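Long-range contacts in monooxygenase (Agrobacterium tumefaciens, PDB 2I7G), which probably oxidises an organic substrate with molecular oxygen and a reduced flavin, as a member of the luciferase-like monooxygenase family: residues 29-34 / 334-339; 252-257 / 323-328; 260-265 / 348-353. All blocks are in the same frame, centred on the assembly; numbering follows the deposited sequence. Where two conformers were deposited one is given.

Contact 1: 29-34 / 334-339; sequences FADVNP and MAIGLM
Asp31 reaches across to the turn at Gly337 with its carboxylate. Its CG stands anti to its carbonyl carbon (chi1 -47°), from where OD1 meets Gly337 N. Gly337 N donates to Asp31 OD1 at 2.9 Å with an N-H...O angle of 152°, arriving from above the carboxylate plane, 69° out of it. The CB of Asp31 packs close by, 3.4 Å from Gly337 O. Water 1 bridges the second oxygen, Asp31 OD2, to Ala335 O, donating to both while accepting from Phe29 N. A second water, 2.7 Å from Asp31 O, donates to that carbonyl and to Gly337 O. The CD2 methyl of Leu338 lies over the backbone of Asn33, 3.8 Å from both Asn33 N and CA and 4.2 Å from its CB. Ile336 to Met339 form a type II' turn, closed by Met339 N to Ile336 O at 3.1 Å, with Gly337 at its second position and positive phi. Behind these, Arg281 of helix 279-286 forms a salt bridge with Asp31 OD1, and Thr28 OG1 bonds to Ala335 O. Both segments are loops leaving parallel strands 23-28 and 329-333 at the C-terminal end of a TIM barrel, where such barrels carry their active sites. With one oxygen shared by a backbone N-H and a guanidinium and the other bound by water, the buried carboxylate of Asp31 ties two neighbouring barrel loops together, with Leu338 packing alongside.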
loop_
_atom_site.group_PDB
_atom_site.type_symbol
_atom_site.label_atom_id
_atom_site.label_comp_id
_atom_site.label_asym_id
_atom_site.label_seq_id
_atom_site.Cartn_x
_atom_site.Cartn_y
_atom_site.Cartn_z
ATOM N N PHE B 29 9.641 -9.007 10.431
ATOM C CA PHE B 29 8.241 -9.325 10.287
ATOM C C PHE B 29 7.360 -8.368 11.086
ATOM O O PHE B 29 6.108 -8.444 10.976
ATOM C CB PHE B 29 7.968 -10.778 10.741
ATOM C CG PHE B 29 8.727 -11.826 9.950
ATOM C CD1 PHE B 29 9.237 -11.541 8.682
ATOM C CD2 PHE B 29 8.913 -13.106 10.480
ATOM C CE1 PHE B 29 9.911 -12.518 7.927
ATOM C CE2 PHE B 29 9.588 -14.083 9.771
ATOM C CZ PHE B 29 10.112 -13.802 8.486
ATOM N N ALA B 30 8.013 -7.492 11.877
ATOM C CA ALA B 30 7.325 -6.481 12.676
ATOM C C ALA B 30 6.369 -7.174 13.657
ATOM O O ALA B 30 5.152 -6.946 13.656
ATOM C CB ALA B 30 6.576 -5.488 11.761
ATOM N N ASP B 31 6.959 -8.017 14.501
ATOM C CA ASP B 31 6.287 -8.703 15.623
ATOM C C ASP B 31 5.687 -7.686 16.588
ATOM O O ASP B 31 6.273 -6.638 16.856
ATOM C CB ASP B 31 7.330 -9.556 16.376
ATOM C CG ASP B 31 8.221 -10.402 15.426
ATOM O OD1 ASP B 31 8.457 -11.588 15.738
ATOM O OD2 ASP B 31 8.674 -9.913 14.361
ATOM N N VAL B 32 4.521 -8.030 17.118
ATOM C CA VAL B 32 3.887 -7.304 18.197
ATOM C C VAL B 32 3.516 -8.252 19.356
ATOM O O VAL B 32 3.473 -9.492 19.213
ATOM C CB VAL B 32 2.619 -6.518 17.716
ATOM C CG1 VAL B 32 3.031 -5.480 16.639
ATOM C CG2 VAL B 32 1.538 -7.467 17.158
ATOM N N ASN B 33 3.243 -7.646 20.498
ATOM C CA ASN B 33 2.677 -8.373 21.612
ATOM C C ASN B 33 1.264 -8.827 21.246
ATOM O O ASN B 33 0.401 -7.990 20.968
ATOM C CB ASN B 33 2.651 -7.509 22.859
ATOM C CG ASN B 33 2.322 -8.321 24.104
ATOM O OD1 ASN B 33 1.700 -9.387 24.015
ATOM N ND2 ASN B 33 2.740 -7.833 25.261
ATOM N N PRO B 34 1.029 -10.151 21.234
ATOM C CA PRO B 34 -0.284 -10.656 20.888
ATOM C C PRO B 34 -1.274 -10.401 22.039
ATOM O O PRO B 34 -2.466 -10.541 21.835
ATOM C CB PRO B 34 -0.042 -12.162 20.727
ATOM C CG PRO B 34 1.098 -12.465 21.656
ATOM C CD PRO B 34 1.971 -11.231 21.606
HETATM N N MSE B 334 17.039 -9.078 13.096
HETATM C CA MSE B 334 17.299 -8.876 14.536
HETATM C C MSE B 334 15.992 -8.618 15.288
HETATM O O MSE B 334 15.763 -9.137 16.395
HETATM C CB MSE B 334 18.218 -7.656 14.750
HETATM C CG MSE B 334 19.514 -7.674 13.966
HETATM SE SE MSE B 334 20.733 -6.189 14.447
HETATM C CE MSE B 334 19.653 -4.706 13.873
ATOM N N ALA B 335 15.140 -7.775 14.697
ATOM C CA ALA B 335 13.925 -7.301 15.403
ATOM C C ALA B 335 12.920 -8.461 15.370
ATOM O O ALA B 335 12.177 -8.642 14.376
ATOM C CB ALA B 335 13.370 -6.058 14.724
ATOM N N ILE B 336 12.975 -9.278 16.424
ATOM C CA ILE B 336 12.168 -10.516 16.553
ATOM C C ILE B 336 11.428 -10.465 17.883
ATOM O O ILE B 336 11.933 -9.890 18.847
ATOM C CB ILE B 336 13.099 -11.755 16.495
ATOM C CG1 ILE B 336 13.799 -11.827 15.137
ATOM C CG2 ILE B 336 12.338 -13.082 16.710
ATOM C CD1 ILE B 336 14.950 -12.785 15.148
ATOM N N GLY B 337 10.223 -11.044 17.939
ATOM C CA GLY B 337 9.451 -11.099 19.179
ATOM C C GLY B 337 9.340 -9.724 19.845
ATOM O O GLY B 337 9.016 -8.717 19.198
ATOM N N LEU B 338 9.614 -9.678 21.135
ATOM C CA LEU B 338 9.442 -8.456 21.898
ATOM C C LEU B 338 10.794 -7.806 22.211
ATOM O O LEU B 338 10.940 -7.163 23.259
ATOM C CB LEU B 338 8.656 -8.733 23.196
ATOM C CG LEU B 338 7.318 -9.510 23.071
ATOM C CD1 LEU B 338 6.553 -9.588 24.397
ATOM C CD2 LEU B 338 6.468 -8.922 21.931
HETATM N N MSE B 339 11.773 -7.975 21.318
HETATM C CA MSE B 339 13.075 -7.279 21.497
HETATM C C MSE B 339 12.780 -5.804 21.745
HETATM O O MSE B 339 12.028 -5.182 20.972
HETATM C CB MSE B 339 13.965 -7.357 20.256
HETATM C CG MSE B 339 14.694 -8.673 20.011
HETATM SE SE MSE B 339 15.924 -9.013 21.515
HETATM C CE MSE B 339 17.255 -7.634 21.096
HETATM O O HOH W 1 10.819 -10.273 12.705
HETATM O O HOH W 2 7.376 -6.081 19.273
HETATM O O HOH W 3 9.909 -7.202 15.310
#

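Contact 2: 252-257 / 323-328; sequences TSINVH and GVFKND
Ile254 turns its CG1 between its own backbone N and carbonyl carbon (chi1 67°), which places CG2 anti to the carbonyl carbon and over the ring of Phe325. That methyl sits 4.0 Å from the ring centroid and 17° off the normal, a CH-pi contact over the face, displaced toward the CD2 side. The CD1 methyl follows, 3.9 Å from Phe325 CE2, and the two side chains cross at about a right angle. Val324 CG1 covers the opposite face of the ring, and Phe233 of helix 230-242 meets Phe325 at a steep angle. Asp328 brings its carboxylate back to the start of the strand: Thr252 N donates to the anti lone pair of Asp328 OD2 at 2.9 Å, while Asp328 N returns a bond of 2.9 Å to Thr252 O, this one more bent at 130°. Backbone and side chain of one aspartate thus grip both polar atoms of Thr252's main chain. This is the helix-to-strand return of a beta/alpha barrel: helix 311-325 ends, Lys326 leaves it with positive phi, and the chain enters strand 329-333, which runs parallel to 252-260. Thr252 OG1 packs 3.3 Å from Asn327 CA and shares water 4 with Asp328 OD2. Asn327 lays ND2 beside Ile254 CG1, 3.9 Å away, and donates to Arg329 O at the start of the next strand.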
loop_
_atom_site.group_PDB
_atom_site.type_symbol
_atom_site.label_atom_id
_atom_site.label_comp_id
_atom_site.label_asym_id
_atom_site.label_seq_id
_atom_site.Cartn_x
_atom_site.Cartn_y
_atom_site.Cartn_z
ATOM N N THR B 252 22.768 -13.891 -5.493
ATOM C CA THR B 252 22.417 -14.707 -4.348
ATOM C C THR B 252 22.460 -13.877 -3.078
ATOM O O THR B 252 23.293 -12.964 -2.911
ATOM C CB THR B 252 23.353 -15.943 -4.223
ATOM O OG1 THR B 252 24.706 -15.492 -4.119
ATOM C CG2 THR B 252 23.214 -16.898 -5.470
ATOM N N SER B 253 21.586 -14.221 -2.147
ATOM C CA SER B 253 21.567 -13.591 -0.839
ATOM C C SER B 253 21.473 -14.718 0.197
ATOM O O SER B 253 20.914 -15.818 -0.063
ATOM C CB SER B 253 20.307 -12.687 -0.719
ATOM O OG SER B 253 20.320 -12.039 0.533
ATOM N N ILE B 254 21.986 -14.441 1.387
ATOM C CA ILE B 254 21.621 -15.278 2.534
ATOM C C ILE B 254 20.828 -14.436 3.532
ATOM O O ILE B 254 21.149 -13.254 3.777
ATOM C CB ILE B 254 22.818 -16.015 3.177
ATOM C CG1 ILE B 254 23.795 -15.027 3.857
ATOM C CG2 ILE B 254 23.518 -16.974 2.123
ATOM C CD1 ILE B 254 25.001 -15.709 4.566
ATOM N N ASN B 255 19.778 -15.040 4.082
ATOM C CA ASN B 255 18.867 -14.364 5.001
ATOM C C ASN B 255 19.011 -15.101 6.337
ATOM O O ASN B 255 18.704 -16.275 6.416
ATOM C CB ASN B 255 17.428 -14.529 4.525
ATOM C CG ASN B 255 17.126 -13.786 3.234
ATOM O OD1 ASN B 255 17.986 -13.171 2.618
ATOM N ND2 ASN B 255 15.861 -13.879 2.812
ATOM N N VAL B 256 19.501 -14.411 7.358
ATOM C CA VAL B 256 19.855 -15.062 8.610
ATOM C C VAL B 256 19.259 -14.300 9.807
ATOM O O VAL B 256 18.937 -13.092 9.709
ATOM C CB VAL B 256 21.407 -15.128 8.774
ATOM C CG1 VAL B 256 22.035 -15.765 7.553
ATOM C CG2 VAL B 256 22.037 -13.728 9.018
ATOM N N HIS B 257 19.179 -15.001 10.931
ATOM C CA HIS B 257 18.798 -14.372 12.184
ATOM C C HIS B 257 20.041 -14.002 12.956
ATOM O O HIS B 257 21.076 -14.661 12.832
ATOM C CB HIS B 257 17.922 -15.308 13.001
ATOM C CG HIS B 257 16.622 -15.615 12.328
ATOM N ND1 HIS B 257 16.315 -16.864 11.829
ATOM C CD2 HIS B 257 15.577 -14.815 12.004
ATOM C CE1 HIS B 257 15.120 -16.828 11.260
ATOM N NE2 HIS B 257 14.643 -15.604 11.370
ATOM N N GLY B 323 33.137 -16.290 1.900
ATOM C CA GLY B 323 34.126 -17.202 1.304
ATOM C C GLY B 323 33.445 -18.518 0.947
ATOM O O GLY B 323 33.828 -19.189 -0.007
ATOM N N VAL B 324 32.409 -18.869 1.705
ATOM C CA VAL B 324 31.692 -20.120 1.521
ATOM C C VAL B 324 30.636 -20.025 0.393
ATOM O O VAL B 324 30.582 -20.899 -0.492
ATOM C CB VAL B 324 31.063 -20.590 2.843
ATOM C CG1 VAL B 324 30.100 -21.782 2.608
ATOM C CG2 VAL B 324 32.152 -20.928 3.870
ATOM N N PHE B 325 29.850 -18.952 0.415
ATOM C CA PHE B 325 28.668 -18.796 -0.448
ATOM C C PHE B 325 28.880 -17.963 -1.708
ATOM O O PHE B 325 28.074 -18.057 -2.654
ATOM C CB PHE B 325 27.535 -18.107 0.336
ATOM C CG PHE B 325 26.949 -18.941 1.419
ATOM C CD1 PHE B 325 26.350 -20.169 1.123
ATOM C CD2 PHE B 325 26.941 -18.488 2.729
ATOM C CE1 PHE B 325 25.760 -20.950 2.147
ATOM C CE2 PHE B 325 26.365 -19.248 3.748
ATOM C CZ PHE B 325 25.777 -20.483 3.464
ATOM N N LYS B 326 29.862 -17.067 -1.656
ATOM C CA LYS B 326 30.072 -15.989 -2.629
ATOM C C LYS B 326 28.778 -15.211 -2.865
ATOM O O LYS B 326 28.439 -14.834 -3.985
ATOM C CB LYS B 326 30.651 -16.508 -3.960
ATOM C CG LYS B 326 31.934 -17.361 -3.839
ATOM C CD LYS B 326 33.071 -16.579 -3.152
ATOM C CE LYS B 326 34.379 -17.384 -3.127
ATOM N NZ LYS B 326 34.547 -18.090 -4.448
ATOM N N ASN B 327 28.030 -15.006 -1.795
ATOM C CA ASN B 327 26.779 -14.286 -1.902
ATOM C C ASN B 327 26.979 -12.803 -2.197
ATOM O O ASN B 327 27.919 -12.184 -1.681
ATOM C CB ASN B 327 25.966 -14.452 -0.604
ATOM C CG ASN B 327 26.764 -14.047 0.673
ATOM O OD1 ASN B 327 27.854 -14.569 0.952
ATOM N ND2 ASN B 327 26.211 -13.113 1.449
ATOM N N ASP B 328 26.051 -12.240 -2.973
ATOM C CA ASP B 328 25.998 -10.790 -3.317
ATOM C C ASP B 328 25.335 -9.913 -2.255
ATOM O O ASP B 328 25.525 -8.692 -2.218
ATOM C CB ASP B 328 25.186 -10.627 -4.593
ATOM C CG ASP B 328 25.809 -11.390 -5.731
ATOM O OD1 ASP B 328 26.911 -11.005 -6.181
ATOM O OD2 ASP B 328 25.223 -12.414 -6.123
HETATM O O HOH W 4 26.118 -14.799 -6.585
#

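Contact 3: 260-265 / 348-353; sequences IADTTD and IELYGT
Leu350 and Tyr351 carry the helical side of this contact, meeting Ile260 and the two residues after it as the chain leaves strand 252-260. Leu350 comes first and points at the other segment. Its CB lies 3.7 Å from Ile260 CG2, the two side chains sliding past each other in opposite directions. Beyond that, the CD1 methyl of Leu350 presses on the main chain, 3.5 Å from Ala261 C, and continues to Asp262, whose side chain crosses it at about a right angle with OD2 4.1 Å from CD1. The carboxylate is not there for the leucine: Asp262 OD1 makes a salt bridge with Arg346, one turn earlier on the same helix, so the aliphatic contact is flanked by a charged pair. Tyr351 follows, with CG anti to the backbone N (chi1 -169°), a torsion that leads the hydroxyl end away from the 260-265 segment. The base of the side chain and the near ring atoms stay in touch: Ile260 CD1 is 3.6 Å from Tyr351 CB and 3.7 Å from both Tyr351 CG and Tyr351 CD1, approaching the ring obliquely. The hydroxyl bonds to Gly25 O on strand 23-28. Helix 341-363 thus lies on the outside of the barrel, with Tyr351 laid against strands 23-28 and 329-333, while Leu350 and Ile260 both also pack on Pro311 at the start of helix 311-325.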
loop_
_atom_site.group_PDB
_atom_site.type_symbol
_atom_site.label_atom_id
_atom_site.label_comp_id
_atom_site.label_asym_id
_atom_site.label_seq_id
_atom_site.Cartn_x
_atom_site.Cartn_y
_atom_site.Cartn_z
ATOM N N ILE B 260 23.329 -7.619 16.861
ATOM C CA ILE B 260 24.619 -6.947 17.115
ATOM C C ILE B 260 24.469 -6.059 18.355
ATOM O O ILE B 260 23.465 -5.339 18.497
ATOM C CB ILE B 260 25.045 -6.110 15.883
ATOM C CG1 ILE B 260 25.215 -7.012 14.635
ATOM C CG2 ILE B 260 26.311 -5.312 16.190
ATOM C CD1 ILE B 260 25.016 -6.296 13.315
ATOM N N ALA B 261 25.451 -6.100 19.259
ATOM C CA ALA B 261 25.420 -5.216 20.420
ATOM C C ALA B 261 26.849 -4.821 20.750
ATOM O O ALA B 261 27.789 -5.217 20.046
ATOM C CB ALA B 261 24.738 -5.901 21.666
ATOM N N ASP B 262 27.009 -4.034 21.803
ATOM C CA ASP B 262 28.312 -3.452 22.084
ATOM C C ASP B 262 29.320 -4.510 22.524
ATOM O O ASP B 262 30.540 -4.289 22.394
ATOM C CB ASP B 262 28.173 -2.364 23.134
ATOM C CG ASP B 262 27.606 -1.071 22.525
ATOM O OD1 ASP B 262 28.411 -0.323 21.906
ATOM O OD2 ASP B 262 26.374 -0.820 22.617
ATOM N N THR B 263 28.815 -5.603 23.109
ATOM C CA THR B 263 29.677 -6.739 23.471
ATOM C C THR B 263 28.953 -8.021 23.070
ATOM O O THR B 263 27.712 -8.035 22.874
ATOM C CB THR B 263 30.006 -6.849 24.976
ATOM O OG1 THR B 263 28.833 -7.252 25.698
ATOM C CG2 THR B 263 30.563 -5.499 25.583
ATOM N N THR B 264 29.725 -9.086 22.945
ATOM C CA THR B 264 29.141 -10.360 22.483
ATOM C C THR B 264 28.194 -10.903 23.552
ATOM O O THR B 264 27.096 -11.385 23.207
ATOM C CB THR B 264 30.238 -11.346 22.143
ATOM O OG1 THR B 264 30.872 -10.890 20.943
ATOM C CG2 THR B 264 29.628 -12.760 21.927
ATOM N N ASP B 265 28.607 -10.818 24.832
ATOM C CA ASP B 265 27.720 -11.219 25.937
ATOM C C ASP B 265 26.433 -10.409 25.995
ATOM O O ASP B 265 25.347 -10.985 26.252
ATOM C CB ASP B 265 28.412 -11.190 27.305
ATOM C CG ASP B 265 29.434 -12.321 27.473
ATOM O OD1 ASP B 265 29.369 -13.344 26.759
ATOM O OD2 ASP B 265 30.293 -12.194 28.366
ATOM N N ILE B 348 21.152 -1.506 14.997
ATOM C CA ILE B 348 21.149 -0.963 13.633
ATOM C C ILE B 348 22.298 0.041 13.460
ATOM O O ILE B 348 23.048 0.022 12.443
ATOM C CB ILE B 348 19.808 -0.305 13.294
ATOM C CG1 ILE B 348 18.721 -1.390 13.080
ATOM C CG2 ILE B 348 19.916 0.491 11.981
ATOM C CD1 ILE B 348 17.288 -0.807 13.072
ATOM N N GLU B 349 22.446 0.928 14.443
ATOM C CA GLU B 349 23.569 1.863 14.450
ATOM C C GLU B 349 24.911 1.137 14.338
ATOM O O GLU B 349 25.728 1.476 13.481
ATOM C CB GLU B 349 23.543 2.761 15.693
ATOM C CG GLU B 349 24.811 3.606 15.822
ATOM C CD GLU B 349 24.553 5.100 16.034
ATOM O OE1 GLU B 349 23.750 5.703 15.277
ATOM O OE2 GLU B 349 25.199 5.683 16.931
ATOM N N LEU B 350 25.129 0.135 15.188
ATOM C CA LEU B 350 26.387 -0.647 15.142
ATOM C C LEU B 350 26.567 -1.388 13.821
ATOM O O LEU B 350 27.683 -1.470 13.278
ATOM C CB LEU B 350 26.466 -1.611 16.324
ATOM C CG LEU B 350 26.651 -0.931 17.686
ATOM C CD1 LEU B 350 26.476 -2.009 18.746
ATOM C CD2 LEU B 350 28.025 -0.200 17.823
ATOM N N TYR B 351 25.465 -1.932 13.303
ATOM C CA TYR B 351 25.473 -2.611 11.999
ATOM C C TYR B 351 25.982 -1.658 10.882
ATOM O O TYR B 351 26.937 -1.990 10.150
ATOM C CB TYR B 351 24.059 -3.154 11.726
ATOM C CG TYR B 351 23.910 -4.109 10.562
ATOM C CD1 TYR B 351 25.025 -4.714 9.946
ATOM C CD2 TYR B 351 22.626 -4.407 10.072
ATOM C CE1 TYR B 351 24.847 -5.613 8.853
ATOM C CE2 TYR B 351 22.442 -5.320 9.004
ATOM C CZ TYR B 351 23.547 -5.903 8.405
ATOM O OH TYR B 351 23.359 -6.792 7.370
ATOM N N GLY B 352 25.392 -0.468 10.773
ATOM C CA GLY B 352 25.765 0.460 9.690
ATOM C C GLY B 352 27.113 1.117 9.902
ATOM O O GLY B 352 27.865 1.337 8.936
ATOM N N THR B 353 27.460 1.415 11.150
ATOM C CA THR B 353 28.653 2.226 11.396
ATOM C C THR B 353 29.923 1.422 11.690
ATOM O O THR B 353 31.036 1.947 11.504
ATOM C CB THR B 353 28.437 3.294 12.498
ATOM O OG1 THR B 353 28.315 2.638 13.776
ATOM C CG2 THR B 353 27.181 4.121 12.181
#

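From the N terminus, strand 23-28 opens into the loop 29-34, and contact 1 waits some 300 residues to close on 334-339, after strand 329-333. Contact 2 lies wholly within that span, joining strand 252-260 to the end of helix 311-325. Contact 3 starts where this strand runs out and ends on helix 341-363, past 334-339, so along the chain it crosses both of the others. Ile336 packs on His257 between contacts 1 and 2, and in the conformer given Met334 lies against Ile348 and Ile260 between contacts 1 and 3. Together the three tie the first barrel strand's loop, strand 252-260 and the last two barrel helices around strand 329-333.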